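Local coordinates for protein glutamate racemase (Francisella tularensis subsp. tularensis, PDB 3OUT) that is an alpha/beta enzyme of the Asp/Glu/hydantoin racemase family, modelled here with D-glutamic acid bound in its pocket, at residues Tyr234-Thr239 against Thr255-Leu260; Ala103-Val108 against Leu130-Lys135. All coordinates share one frame; numbering follows the deposited sequence. Where two conformers were deposited one is given.

In the fold
The two contacts lie on opposite sides of the chain's centre, their own centres about 32 Å apart, and share no helix or strand. Interaction 1 joins the outermost strand 259-262 to its neighbour 234-238 in the parallel six-stranded sheet. It is partly buried, and a second and a third subunit reach it. Interaction 2 pairs helix 100-106, which runs from the six-stranded sheet toward the four-stranded one, with helix 127-135. It is mostly buried, with Lys135 at its exposed margin. Interaction 1 combines a backbone hydrogen bond and a water bridge with a ring packed on the selenomethionine of the loop before the strand. Interaction 2 uses aliphatic carbons, with no hydrogen bond between the segments.

Interaction 1 of 2, residues Tyr234-Thr239 against Thr255-Leu260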
ATOM      1  N   TYR B 234      -8.238  16.396 -19.359  1.00 14.92           N
ATOM      2  CA  TYR B 234      -7.391  15.200 -19.279  1.00 13.67           C
ATOM      3  C   TYR B 234      -6.615  15.202 -17.973  1.00 12.98           C
ATOM      4  O   TYR B 234      -5.710  16.049 -17.785  1.00 14.02           O
ATOM      5  CB  TYR B 234      -6.432  15.150 -20.434  1.00 13.26           C
ATOM      6  CG  TYR B 234      -7.116  15.248 -21.788  1.00 14.03           C
ATOM      7  CD1 TYR B 234      -7.959  14.249 -22.225  1.00 13.46           C
ATOM      8  CD2 TYR B 234      -6.955  16.367 -22.578  1.00 14.71           C
ATOM      9  CE1 TYR B 234      -8.615  14.334 -23.452  1.00 15.76           C
ATOM     10  CE2 TYR B 234      -7.594  16.465 -23.803  1.00 15.08           C
ATOM     11  CZ  TYR B 234      -8.401  15.434 -24.250  1.00 14.37           C
ATOM     12  OH  TYR B 234      -9.070  15.558 -25.473  1.00 14.39           O
ATOM     13  N   ARG B 235      -6.920  14.248 -17.080  1.00 10.89           N
ATOM     14  CA  ARG B 235      -6.311  14.240 -15.725  1.00  9.87           C
ATOM     15  C   ARG B 235      -5.483  12.979 -15.622  1.00  8.99           C
ATOM     16  O   ARG B 235      -5.953  11.922 -15.996  1.00  8.43           O
ATOM     17  CB  ARG B 235      -7.361  14.248 -14.618  1.00 10.26           C
ATOM     18  CG  ARG B 235      -8.062  15.571 -14.421  1.00 11.74           C
ATOM     19  CD  ARG B 235      -9.032  15.556 -13.256  1.00 13.99           C
ATOM     20  NE  ARG B 235     -10.352  15.007 -13.626  1.00 18.74           N
ATOM     21  CZ  ARG B 235     -11.283  14.505 -12.794  1.00 21.68           C
ATOM     22  NH1 ARG B 235     -11.081  14.428 -11.485  1.00 21.39           N
ATOM     23  NH2 ARG B 235     -12.466  14.090 -13.292  1.00 22.76           N
ATOM     24  N   PHE B 236      -4.256  13.111 -15.142  1.00  7.21           N
ATOM     25  CA  PHE B 236      -3.338  11.985 -15.016  1.00  6.96           C
ATOM     26  C   PHE B 236      -3.111  11.834 -13.533  1.00  8.01           C
ATOM     27  O   PHE B 236      -2.421  12.662 -12.915  1.00  9.03           O
ATOM     28  CB  PHE B 236      -2.038  12.206 -15.782  1.00  5.81           C
ATOM     29  CG  PHE B 236      -2.278  12.405 -17.288  1.00  6.12           C
ATOM     30  CD1 PHE B 236      -2.590  13.651 -17.786  1.00  9.63           C
ATOM     31  CD2 PHE B 236      -2.251  11.322 -18.160  1.00  7.72           C
ATOM     32  CE1 PHE B 236      -2.873  13.813 -19.134  1.00  7.94           C
ATOM     33  CE2 PHE B 236      -2.503  11.505 -19.507  1.00  9.04           C
ATOM     34  CZ  PHE B 236      -2.798  12.713 -19.982  1.00  8.28           C
ATOM     35  N   TYR B 237      -3.739  10.817 -12.958  1.00  7.36           N
ATOM     36  CA  TYR B 237      -3.609  10.533 -11.531  1.00  6.85           C
ATOM     37  C   TYR B 237      -2.662   9.373 -11.333  1.00  7.60           C
ATOM     38  O   TYR B 237      -2.841   8.311 -11.931  1.00  8.00           O
ATOM     39  CB  TYR B 237      -4.963  10.170 -10.965  1.00  6.74           C
ATOM     40  CG  TYR B 237      -5.909  11.330 -10.735  1.00  7.03           C
ATOM     41  CD1 TYR B 237      -5.487  12.508 -10.104  1.00 12.28           C
ATOM     42  CD2 TYR B 237      -7.244  11.200 -11.061  1.00  8.12           C
ATOM     43  CE1 TYR B 237      -6.409  13.550  -9.833  1.00 10.93           C
ATOM     44  CE2 TYR B 237      -8.163  12.193 -10.809  1.00 11.70           C
ATOM     45  CZ  TYR B 237      -7.749  13.382 -10.201  1.00 12.39           C
ATOM     46  OH  TYR B 237      -8.688  14.374  -9.898  1.00 13.99           O
ATOM     47  N   VAL B 238      -1.606   9.585 -10.533  1.00  6.10           N
ATOM     48  CA  VAL B 238      -0.594   8.581 -10.356  1.00  5.84           C
ATOM     49  C   VAL B 238      -0.203   8.462  -8.883  1.00  6.89           C
ATOM     50  O   VAL B 238      -0.262   9.455  -8.129  1.00  6.50           O
ATOM     51  CB  VAL B 238       0.657   8.877 -11.256  1.00  7.06           C
ATOM     52  CG1 VAL B 238       0.262   8.791 -12.732  1.00  6.56           C
ATOM     53  CG2 VAL B 238       1.245  10.277 -10.965  1.00  6.55           C
ATOM     54  N   THR B 239       0.231   7.260  -8.486  1.00  6.09           N
ATOM     55  CA  THR B 239       0.632   7.035  -7.094  1.00  7.37           C
ATOM     56  C   THR B 239       2.120   7.300  -6.824  1.00  6.95           C
ATOM     57  O   THR B 239       2.547   7.233  -5.689  1.00  7.36           O
ATOM     58  CB  THR B 239       0.286   5.599  -6.646  1.00  6.71           C
ATOM     59  OG1 THR B 239       0.882   4.685  -7.554  1.00  6.66           O
ATOM     60  CG2 THR B 239      -1.243   5.398  -6.640  1.00  6.65           C
ATOM     61  N   THR B 255       2.242  13.456 -26.348  0.50 14.30           N
ATOM     62  CA  THR B 255       1.851  14.821 -26.065  0.50 14.63           C
ATOM     63  C   THR B 255       2.072  15.060 -24.558  0.50 14.86           C
ATOM     64  O   THR B 255       2.318  14.110 -23.814  0.50 13.97           O
ATOM     65  CB  THR B 255       0.383  15.084 -26.475  0.50 15.31           C
ATOM     66  OG1 THR B 255       0.169  16.487 -26.644  0.50 17.50           O
ATOM     67  CG2 THR B 255      -0.596  14.546 -25.440  0.50 14.43           C
ATOM     68  N   GLU B 256       1.994  16.312 -24.113  1.00 14.99           N
ATOM     69  CA  GLU B 256       2.251  16.634 -22.681  1.00 16.39           C
ATOM     70  C   GLU B 256       1.161  16.134 -21.751  1.00 17.00           C
ATOM     71  O   GLU B 256      -0.052  16.356 -22.005  1.00 17.86           O
ATOM     72  CB  GLU B 256       2.441  18.144 -22.431  1.00 16.87           C
ATOM     73  CG  GLU B 256       2.599  18.450 -20.911  1.00 17.39           C
ATOM     74  CD  GLU B 256       2.902  19.898 -20.574  1.00 23.45           C
ATOM     75  OE1 GLU B 256       3.199  20.151 -19.380  1.00 22.02           O
ATOM     76  OE2 GLU B 256       2.812  20.766 -21.468  1.00 23.59           O
HETATM   77  N   MSE B 257       1.574  15.527 -20.630  1.00 15.13           N
HETATM   78  CA  MSE B 257       0.680  15.239 -19.499  1.00 16.85           C
HETATM   79  C   MSE B 257       0.553  16.508 -18.668  1.00 18.26           C
HETATM   80  O   MSE B 257       1.145  16.628 -17.595  1.00 19.00           O
HETATM   81  CB  MSE B 257       1.217  14.150 -18.602  1.00 17.13           C
HETATM   82  CG  MSE B 257       1.239  12.787 -19.189  1.00 17.31           C
HETATM   83 SE   MSE B 257       1.891  11.451 -17.849  1.00 23.00          SE
HETATM   84  CE  MSE B 257       3.787  11.993 -17.748  1.00 21.37           C
ATOM     85  N   GLN B 258      -0.310  17.384 -19.131  1.00 17.84           N
ATOM     86  CA  GLN B 258      -0.388  18.745 -18.594  1.00 18.89           C
ATOM     87  C   GLN B 258      -0.999  18.811 -17.196  1.00 17.40           C
ATOM     88  O   GLN B 258      -0.465  19.559 -16.365  1.00 19.41           O
ATOM     89  CB  GLN B 258      -1.180  19.623 -19.548  1.00 19.91           C
ATOM     90  CG  GLN B 258      -1.562  21.004 -19.018  1.00 25.81           C
ATOM     91  CD  GLN B 258      -0.422  21.974 -18.976  1.00 31.65           C
ATOM     92  OE1 GLN B 258       0.606  21.753 -18.288  1.00 34.24           O
ATOM     93  NE2 GLN B 258      -0.574  23.071 -19.730  1.00 32.59           N
ATOM     94  N   HIS B 259      -2.081  18.058 -16.913  1.00 13.47           N
ATOM     95  CA  HIS B 259      -2.644  18.074 -15.546  1.00 11.49           C
ATOM     96  C   HIS B 259      -2.338  16.747 -14.839  1.00  9.60           C
ATOM     97  O   HIS B 259      -2.977  15.730 -15.097  1.00  9.25           O
ATOM     98  CB  HIS B 259      -4.127  18.390 -15.557  1.00 11.93           C
ATOM     99  CG  HIS B 259      -4.435  19.679 -16.252  1.00 14.23           C
ATOM    100  ND1 HIS B 259      -4.745  19.746 -17.591  1.00 22.43           N
ATOM    101  CD2 HIS B 259      -4.401  20.954 -15.806  1.00 19.69           C
ATOM    102  CE1 HIS B 259      -4.941  21.016 -17.927  1.00 22.29           C
ATOM    103  NE2 HIS B 259      -4.744  21.765 -16.859  1.00 21.42           N
ATOM    104  N   LEU B 260      -1.331  16.794 -13.977  1.00  8.76           N
ATOM    105  CA  LEU B 260      -0.737  15.619 -13.317  1.00  8.41           C
ATOM    106  C   LEU B 260      -0.860  15.788 -11.809  1.00  8.57           C
ATOM    107  O   LEU B 260      -0.536  16.855 -11.285  1.00  8.46           O
ATOM    108  CB  LEU B 260       0.735  15.537 -13.705  1.00  8.71           C
ATOM    109  CG  LEU B 260       1.606  14.429 -13.202  1.00 10.17           C
ATOM    110  CD1 LEU B 260       1.034  13.080 -13.644  1.00 11.62           C
ATOM    111  CD2 LEU B 260       3.034  14.626 -13.687  1.00 10.11           C
TER
HETATM  112  O   HOH W   1      -3.730  17.261 -18.952  1.00 16.28           O
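Water 1 is gripped by three groups of Tyr234 and His259. It donates to Tyr234 O at 2.6 Å and accepts from His259 N at 2.7 Å. His259 ND1 also hydrogen-bonds to it, at 3.0 Å. The water bridges two neighbouring parallel strands of a beta-alpha-beta unit, made of strand 234-238, helix 245-253 and strand 259-262. Next to it the strands bond directly. Phe236 N donates to His259 O at 2.9 Å. Phe236 O then meets Leu260 CA in a CA-H...O contact, and a further backbone hydrogen bond joins Phe236 to Glu261.

The Phe236 ring carries most of the apolar contact. CG of Met257, a selenomethionine, stands over the ring centre, 3.8 Å from the centroid, as a CH-pi contact. Chi1 of -69° sets this CG beside the backbone N. The selenium lies obliquely, 4.7 Å from the same centroid, in a Met-aromatic contact. His259 O and water 1 lie at the ring edge, in its plane. Leu20 and Leu253 also pack on Phe236. Glu256 makes a salt bridge to Arg246 of the second subunit, which places the loop before strand 259-262 at a subunit interface. Leu260 CD1 touches Phe236 CB and, 3.9 Å away, the CG2 methyl of Val238, whose side chain crosses it at about a right angle.

Interaction 2 of 2, residues Ala103-Val108 against Leu130-Lys135; sequences AGVSLV and LQIHKK
Val105 CG1 lies 3.8 Å from Gln131 O, the carbonyl of a flat peptide group. The Gln131 side chain touches with its aliphatic base: CB lies 3.8 Å from Val105 CG2, and the flat carboxamide leads away from the other helix. His133 bonds through ND1 to Glu69 of the fourth subunit and through NE2 to Ile139 O, which places helix 127-135 against that subunit.

Val105 is the main side chain of the contact. Its CA is 5.7 Å from Ile132 CA, a close approach for two helices. Chi1 of 169° puts CG1 anti to the backbone N, and the two methyls take different neighbours. CG1 meets Lys135 CG at 3.7 Å. Besides Gln131 CB, the other methyl, Val105 CG2, also rests on Ile132. There Val105 CG2 is 4.0 Å from Ile132 CG1. Val105 thus sits against one turn of the facing helix, with Gln131, Ile132 and Lys135 around its tip.

Helix 127-135 lies in the beta-alpha-beta crossover from strand 113-118 to the adjacent parallel strand 140-145. Helix 100-106 leads into the first of these strands. Ile132 also packs on Val141 of strand 140-145, and Val108 on Ile205 of strand 203-205.

Val108 adds a looser touch. Its CG2 lies 4.2 Å from Ile132 CD1, and the two side chains cross at about a right angle. A backbone bond from Val108 N to Val105 O ties the two valines together. On its own helix, Ser106 OG donates to Ala103 O at 2.7 Å and also hydrogen-bonds to Gln210 NE2. At the exposed margin the Lys135 side chain also touches Asp109.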
ATOM      1  N   ALA B 103      -9.819  -7.113 -26.966  1.00  8.67           N
ATOM      2  CA  ALA B 103      -9.447  -6.461 -28.225  1.00  9.52           C
ATOM      3  C   ALA B 103      -8.470  -7.297 -29.046  1.00  9.80           C
ATOM      4  O   ALA B 103      -8.661  -7.502 -30.246  1.00 11.34           O
ATOM      5  CB  ALA B 103      -8.861  -5.065 -27.949  1.00  9.70           C
ATOM      6  N   GLY B 104      -7.400  -7.783 -28.409  1.00  9.67           N
ATOM      7  CA  GLY B 104      -6.438  -8.633 -29.117  1.00  9.35           C
ATOM      8  C   GLY B 104      -7.069  -9.880 -29.705  1.00  8.84           C
ATOM      9  O   GLY B 104      -6.757 -10.263 -30.842  1.00 10.12           O
ATOM     10  N   VAL B 105      -7.902 -10.533 -28.912  1.00  8.96           N
ATOM     11  CA  VAL B 105      -8.522 -11.790 -29.333  1.00  9.40           C
ATOM     12  C   VAL B 105      -9.350 -11.522 -30.581  1.00 10.49           C
ATOM     13  O   VAL B 105      -9.344 -12.323 -31.540  1.00 12.08           O
ATOM     14  CB  VAL B 105      -9.381 -12.376 -28.208  1.00  9.37           C
ATOM     15  CG1 VAL B 105     -10.264 -13.570 -28.729  1.00  8.97           C
ATOM     16  CG2 VAL B 105      -8.454 -12.812 -27.073  1.00 10.80           C
ATOM     17  N   SER B 106     -10.063 -10.386 -30.569  1.00 12.23           N
ATOM     18  CA  SER B 106     -10.940 -10.028 -31.690  1.00 11.67           C
ATOM     19  C   SER B 106     -10.154  -9.875 -33.018  1.00 13.15           C
ATOM     20  O   SER B 106     -10.729  -9.956 -34.097  1.00 13.99           O
ATOM     21  CB  SER B 106     -11.753  -8.763 -31.374  1.00 13.05           C
ATOM     22  OG  SER B 106     -10.998  -7.577 -31.566  1.00 10.34           O
ATOM     23  N   LEU B 107      -8.865  -9.634 -32.936  1.00 11.88           N
ATOM     24  CA  LEU B 107      -8.036  -9.454 -34.123  1.00 11.93           C
ATOM     25  C   LEU B 107      -7.377 -10.704 -34.672  1.00 12.85           C
ATOM     26  O   LEU B 107      -6.761 -10.625 -35.740  1.00 14.89           O
ATOM     27  CB  LEU B 107      -6.972  -8.370 -33.818  1.00 11.99           C
ATOM     28  CG  LEU B 107      -7.522  -6.959 -33.528  1.00 12.49           C
ATOM     29  CD1 LEU B 107      -6.408  -6.050 -32.998  1.00 12.51           C
ATOM     30  CD2 LEU B 107      -8.100  -6.307 -34.765  1.00 16.56           C
ATOM     31  N   VAL B 108      -7.523 -11.859 -34.020  1.00 11.38           N
ATOM     32  CA  VAL B 108      -6.834 -13.093 -34.399  1.00 11.48           C
ATOM     33  C   VAL B 108      -7.751 -14.317 -34.474  1.00 13.19           C
ATOM     34  O   VAL B 108      -7.267 -15.424 -34.747  1.00 14.14           O
ATOM     35  CB  VAL B 108      -5.656 -13.419 -33.459  1.00 11.75           C
ATOM     36  CG1 VAL B 108      -4.646 -12.266 -33.428  1.00 11.54           C
ATOM     37  CG2 VAL B 108      -6.132 -13.758 -32.026  1.00 11.43           C
ATOM     38  N   LEU B 130      -6.504 -18.997 -23.250  1.00  9.71           N
ATOM     39  CA  LEU B 130      -7.861 -19.312 -22.807  1.00  9.75           C
ATOM     40  C   LEU B 130      -8.928 -18.533 -23.558  1.00  9.19           C
ATOM     41  O   LEU B 130      -9.927 -19.111 -24.022  1.00 10.28           O
ATOM     42  CB  LEU B 130      -7.997 -19.083 -21.308  1.00  9.41           C
ATOM     43  CG  LEU B 130      -9.332 -19.487 -20.685  1.00 12.13           C
ATOM     44  CD1 LEU B 130      -9.422 -21.018 -20.589  1.00 14.37           C
ATOM     45  CD2 LEU B 130      -9.545 -18.751 -19.341  1.00 12.99           C
ATOM     46  N   GLN B 131      -8.715 -17.236 -23.714  1.00  9.72           N
ATOM     47  CA  GLN B 131      -9.728 -16.373 -24.355  1.00 10.54           C
ATOM     48  C   GLN B 131      -9.798 -16.622 -25.846  1.00 11.25           C
ATOM     49  O   GLN B 131     -10.869 -16.559 -26.419  1.00 10.62           O
ATOM     50  CB  GLN B 131      -9.470 -14.903 -24.061  1.00 11.38           C
ATOM     51  CG  GLN B 131      -9.558 -14.540 -22.563  1.00 14.57           C
ATOM     52  CD  GLN B 131     -10.944 -14.705 -21.980  1.00 19.27           C
ATOM     53  OE1 GLN B 131     -11.940 -14.349 -22.605  1.00 23.54           O
ATOM     54  NE2 GLN B 131     -11.013 -15.254 -20.762  1.00 22.05           N
ATOM     55  N   ILE B 132      -8.662 -16.908 -26.465  1.00 10.22           N
ATOM     56  CA  ILE B 132      -8.652 -17.271 -27.883  1.00 10.67           C
ATOM     57  C   ILE B 132      -9.419 -18.564 -28.044  1.00 11.48           C
ATOM     58  O   ILE B 132     -10.252 -18.689 -28.938  1.00 12.63           O
ATOM     59  CB  ILE B 132      -7.219 -17.382 -28.441  1.00 10.68           C
ATOM     60  CG1 ILE B 132      -6.560 -16.002 -28.474  1.00 10.52           C
ATOM     61  CG2 ILE B 132      -7.208 -18.021 -29.854  1.00  7.43           C
ATOM     62  CD1 ILE B 132      -5.034 -16.012 -28.671  1.00 11.02           C
ATOM     63  N   HIS B 133      -9.158 -19.524 -27.155  1.00 10.63           N
ATOM     64  CA  HIS B 133      -9.847 -20.822 -27.212  1.00 11.26           C
ATOM     65  C   HIS B 133     -11.348 -20.785 -26.901  1.00 11.79           C
ATOM     66  O   HIS B 133     -12.099 -21.659 -27.399  1.00 13.05           O
ATOM     67  CB  HIS B 133      -9.119 -21.844 -26.346  1.00 10.20           C
ATOM     68  CG  HIS B 133      -7.788 -22.263 -26.899  1.00 11.38           C
ATOM     69  ND1 HIS B 133      -6.735 -22.646 -26.087  1.00 10.37           N
ATOM     70  CD2 HIS B 133      -7.333 -22.343 -28.170  1.00 10.90           C
ATOM     71  CE1 HIS B 133      -5.683 -22.928 -26.847  1.00 11.11           C
ATOM     72  NE2 HIS B 133      -6.034 -22.769 -28.119  1.00 11.59           N
ATOM     73  N   LYS B 134     -11.794 -19.769 -26.172  1.00 11.32           N
ATOM     74  CA  LYS B 134     -13.228 -19.515 -25.992  1.00 12.61           C
ATOM     75  C   LYS B 134     -13.935 -19.175 -27.294  1.00 13.44           C
ATOM     76  O   LYS B 134     -15.107 -19.487 -27.446  1.00 13.40           O
ATOM     77  CB  LYS B 134     -13.493 -18.397 -24.978  1.00 14.36           C
ATOM     78  CG  LYS B 134     -13.258 -18.834 -23.553  1.00 18.12           C
ATOM     79  CD  LYS B 134     -13.616 -17.709 -22.579  1.00 22.58           C
ATOM     80  CE  LYS B 134     -13.269 -18.089 -21.129  1.00 24.51           C
ATOM     81  NZ  LYS B 134     -14.043 -19.269 -20.707  1.00 28.00           N
ATOM     82  N   LYS B 135     -13.223 -18.528 -28.226  1.00 12.65           N
ATOM     83  CA  LYS B 135     -13.736 -18.264 -29.580  1.00 13.14           C
ATOM     84  C   LYS B 135     -13.610 -19.492 -30.446  1.00 14.13           C
ATOM     85  O   LYS B 135     -14.561 -19.859 -31.171  1.00 12.77           O
ATOM     86  CB  LYS B 135     -12.959 -17.112 -30.234  1.00 13.75           C
ATOM     87  CG  LYS B 135     -13.145 -15.768 -29.542  1.00 14.58           C
ATOM     88  CD  LYS B 135     -14.526 -15.172 -29.687  1.00 14.80           C
ATOM     89  CE  LYS B 135     -14.555 -13.744 -29.171  1.00 14.34           C
ATOM     90  NZ  LYS B 135     -15.777 -12.984 -29.603  1.00 18.89           N
TER